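Local coordinates for unsaturated glucuronyl hydrolase (Streptococcus agalactiae, PDB 2ZZR), which hydrolyses unsaturated hyaluronan, chondroitin and heparin disaccharides, releasing the 4,5-unsaturated uronic acid from the remaining sugar, at residues D111-G116 with L176-L181. Sequence-based numbering, arbitrary orientation.
Sequences DHHDLG and LLNIQL
Asn-178 pushes its carboxamide into the first turn of the helix that begins at Leu-115, and most of this buried contact gathers around that one side chain. Its CG lies anti to its own carbonyl carbon (chi1 -71°), which carries the amide across to the backbone of His-113 to Gly-116. There OD1 comes to 2.8 Å from Gly-116 N and accepts a hydrogen bond from Phe-117 N, one residue further on. ND2 is turned the other way, donating to the carbonyl of Asp-174, while it lies 3.5 Å from OD1 of Asp-114. An amide suits this place because one short side chain offers an acceptor to the N-H of Phe-117 in the first turn and a donor to the carbonyl of Asp-174.

The approach is close: Asn-178 CG stands 3.1 Å from His-113 O. Gly-116, with no side chain, allows its CA to come within 4.1 Å of Asn-178 CA. Nearly one turn further along, Leu-181 extends with CG anti to its backbone N (chi1 171°), and its CD2 meets Leu-115 CB at 3.8 Å, an apolar contact backed by helix 133-147, where Leu-115 packs on Ala-142 and Leu-146.

Asp-114 occupies the N-cap position, yet its carboxylate makes no capping bond; its plane is turned 48° from that of the Asn-178 amide. Its CG sits 4.1 Å above the plane of the His-113 ring, offset toward the rim, and NE2 of that ring is hydrogen-bonded to Asp-174. The contact lies in the active site of the alpha-barrel of glycoside hydrolase family 88: it holds Asp-114, the probable nucleophile, and both His-113 and Asn-178 bond to Asp-174, the probable proton donor.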
loop_
_atom_site.group_PDB
_atom_site.type_symbol
_atom_site.label_atom_id
_atom_site.label_comp_id
_atom_site.label_asym_id
_atom_site.label_seq_id
_atom_site.Cartn_x
_atom_site.Cartn_y
_atom_site.Cartn_z
ATOM N N ASP A 111 -1.507 16.421 9.931
ATOM C CA ASP A 111 -0.103 16.829 10.040
ATOM C C ASP A 111 0.820 15.621 10.011
ATOM O O ASP A 111 1.471 15.272 10.998
ATOM C CB ASP A 111 0.110 17.696 11.280
ATOM C CG ASP A 111 -0.793 18.895 11.285
ATOM O OD1 ASP A 111 -1.591 19.027 12.240
ATOM O OD2 ASP A 111 -0.744 19.677 10.306
ATOM N N HIS A 112 0.842 14.979 8.845
ATOM C CA HIS A 112 1.613 13.774 8.606
ATOM C C HIS A 112 1.688 13.603 7.083
ATOM O O HIS A 112 1.183 14.449 6.334
ATOM C CB HIS A 112 0.959 12.565 9.286
ATOM C CG HIS A 112 -0.476 12.363 8.906
ATOM N ND1 HIS A 112 -1.523 12.635 9.762
ATOM C CD2 HIS A 112 -1.036 11.936 7.750
ATOM C CE1 HIS A 112 -2.666 12.369 9.153
ATOM N NE2 HIS A 112 -2.399 11.948 7.930
ATOM N N HIS A 113 2.318 12.527 6.634
ATOM C CA HIS A 113 2.579 12.326 5.213
ATOM C C HIS A 113 1.600 11.338 4.569
ATOM O O HIS A 113 1.770 10.968 3.403
ATOM C CB HIS A 113 4.006 11.806 5.030
ATOM C CG HIS A 113 4.226 10.455 5.633
ATOM N ND1 HIS A 113 4.384 10.263 6.990
ATOM C CD2 HIS A 113 4.264 9.224 5.070
ATOM C CE1 HIS A 113 4.542 8.973 7.231
ATOM N NE2 HIS A 113 4.476 8.321 6.083
ATOM N N ASP A 114 0.589 10.905 5.326
ATOM C CA ASP A 114 -0.347 9.878 4.845
ATOM C C ASP A 114 -1.567 10.431 4.096
ATOM O O ASP A 114 -2.625 9.789 4.051
ATOM C CB ASP A 114 -0.760 8.942 5.991
ATOM C CG ASP A 114 0.385 8.070 6.472
ATOM O OD1 ASP A 114 1.137 7.535 5.631
ATOM O OD2 ASP A 114 0.531 7.914 7.702
ATOM N N LEU A 115 -1.397 11.605 3.488
ATOM C CA LEU A 115 -2.457 12.254 2.701
ATOM C C LEU A 115 -2.895 11.401 1.505
ATOM O O LEU A 115 -4.074 11.393 1.136
ATOM C CB LEU A 115 -2.012 13.647 2.231
ATOM C CG LEU A 115 -2.201 14.857 3.164
ATOM C CD1 LEU A 115 -3.679 15.136 3.422
ATOM C CD2 LEU A 115 -1.459 14.684 4.479
ATOM N N GLY A 116 -1.943 10.680 0.918
ATOM C CA GLY A 116 -2.219 9.795 -0.210
ATOM C C GLY A 116 -3.046 8.587 0.183
ATOM O O GLY A 116 -4.048 8.283 -0.463
ATOM N N LEU A 176 6.288 6.325 -0.160
ATOM C CA LEU A 176 6.310 5.943 -1.580
ATOM C C LEU A 176 4.902 5.816 -2.168
ATOM O O LEU A 176 4.689 6.123 -3.342
ATOM C CB LEU A 176 7.084 4.640 -1.788
ATOM C CG LEU A 176 8.611 4.708 -1.617
ATOM C CD1 LEU A 176 9.208 3.345 -1.878
ATOM C CD2 LEU A 176 9.231 5.746 -2.547
ATOM N N LEU A 177 3.951 5.361 -1.354
ATOM C CA LEU A 177 2.549 5.251 -1.800
ATOM C C LEU A 177 1.837 6.597 -1.794
ATOM O O LEU A 177 0.835 6.785 -2.499
ATOM C CB LEU A 177 1.770 4.266 -0.922
ATOM C CG LEU A 177 1.751 2.768 -1.247
ATOM C CD1 LEU A 177 0.823 2.471 -2.416
ATOM C CD2 LEU A 177 3.161 2.199 -1.474
ATOM N N ASN A 178 2.347 7.527 -0.988
ATOM C CA ASN A 178 1.704 8.825 -0.798
ATOM C C ASN A 178 2.112 9.895 -1.812
ATOM O O ASN A 178 1.401 10.881 -2.002
ATOM C CB ASN A 178 1.907 9.291 0.645
ATOM C CG ASN A 178 1.089 8.469 1.623
ATOM O OD1 ASN A 178 -0.080 8.758 1.858
ATOM N ND2 ASN A 178 1.693 7.423 2.178
ATOM N N ILE A 179 3.236 9.684 -2.493
ATOM C CA ILE A 179 3.662 10.626 -3.537
ATOM C C ILE A 179 2.853 10.453 -4.837
ATOM O O ILE A 179 2.927 11.285 -5.737
ATOM C CB ILE A 179 5.192 10.567 -3.829
ATOM C CG1 ILE A 179 5.609 9.214 -4.419
ATOM C CG2 ILE A 179 5.991 10.899 -2.560
ATOM C CD1 ILE A 179 7.075 9.148 -4.909
ATOM N N GLN A 180 2.074 9.383 -4.929
ATOM C CA GLN A 180 1.232 9.182 -6.113
ATOM C C GLN A 180 0.221 10.324 -6.221
ATOM O O GLN A 180 -0.083 10.807 -7.322
ATOM C CB GLN A 180 0.551 7.808 -6.089
ATOM C CG GLN A 180 1.526 6.620 -5.900
ATOM C CD GLN A 180 2.802 6.710 -6.744
ATOM O OE1 GLN A 180 3.914 6.547 -6.232
ATOM N NE2 GLN A 180 2.646 6.953 -8.034
ATOM N N LEU A 181 -0.250 10.775 -5.060
ATOM C CA LEU A 181 -1.117 11.948 -4.945
ATOM C C LEU A 181 -0.487 13.167 -5.612
ATOM O O LEU A 181 -1.174 13.949 -6.279
ATOM C CB LEU A 181 -1.393 12.232 -3.457
ATOM C CG LEU A 181 -2.108 13.523 -3.042
ATOM C CD1 LEU A 181 -3.500 13.583 -3.668
ATOM C CD2 LEU A 181 -2.186 13.595 -1.528
#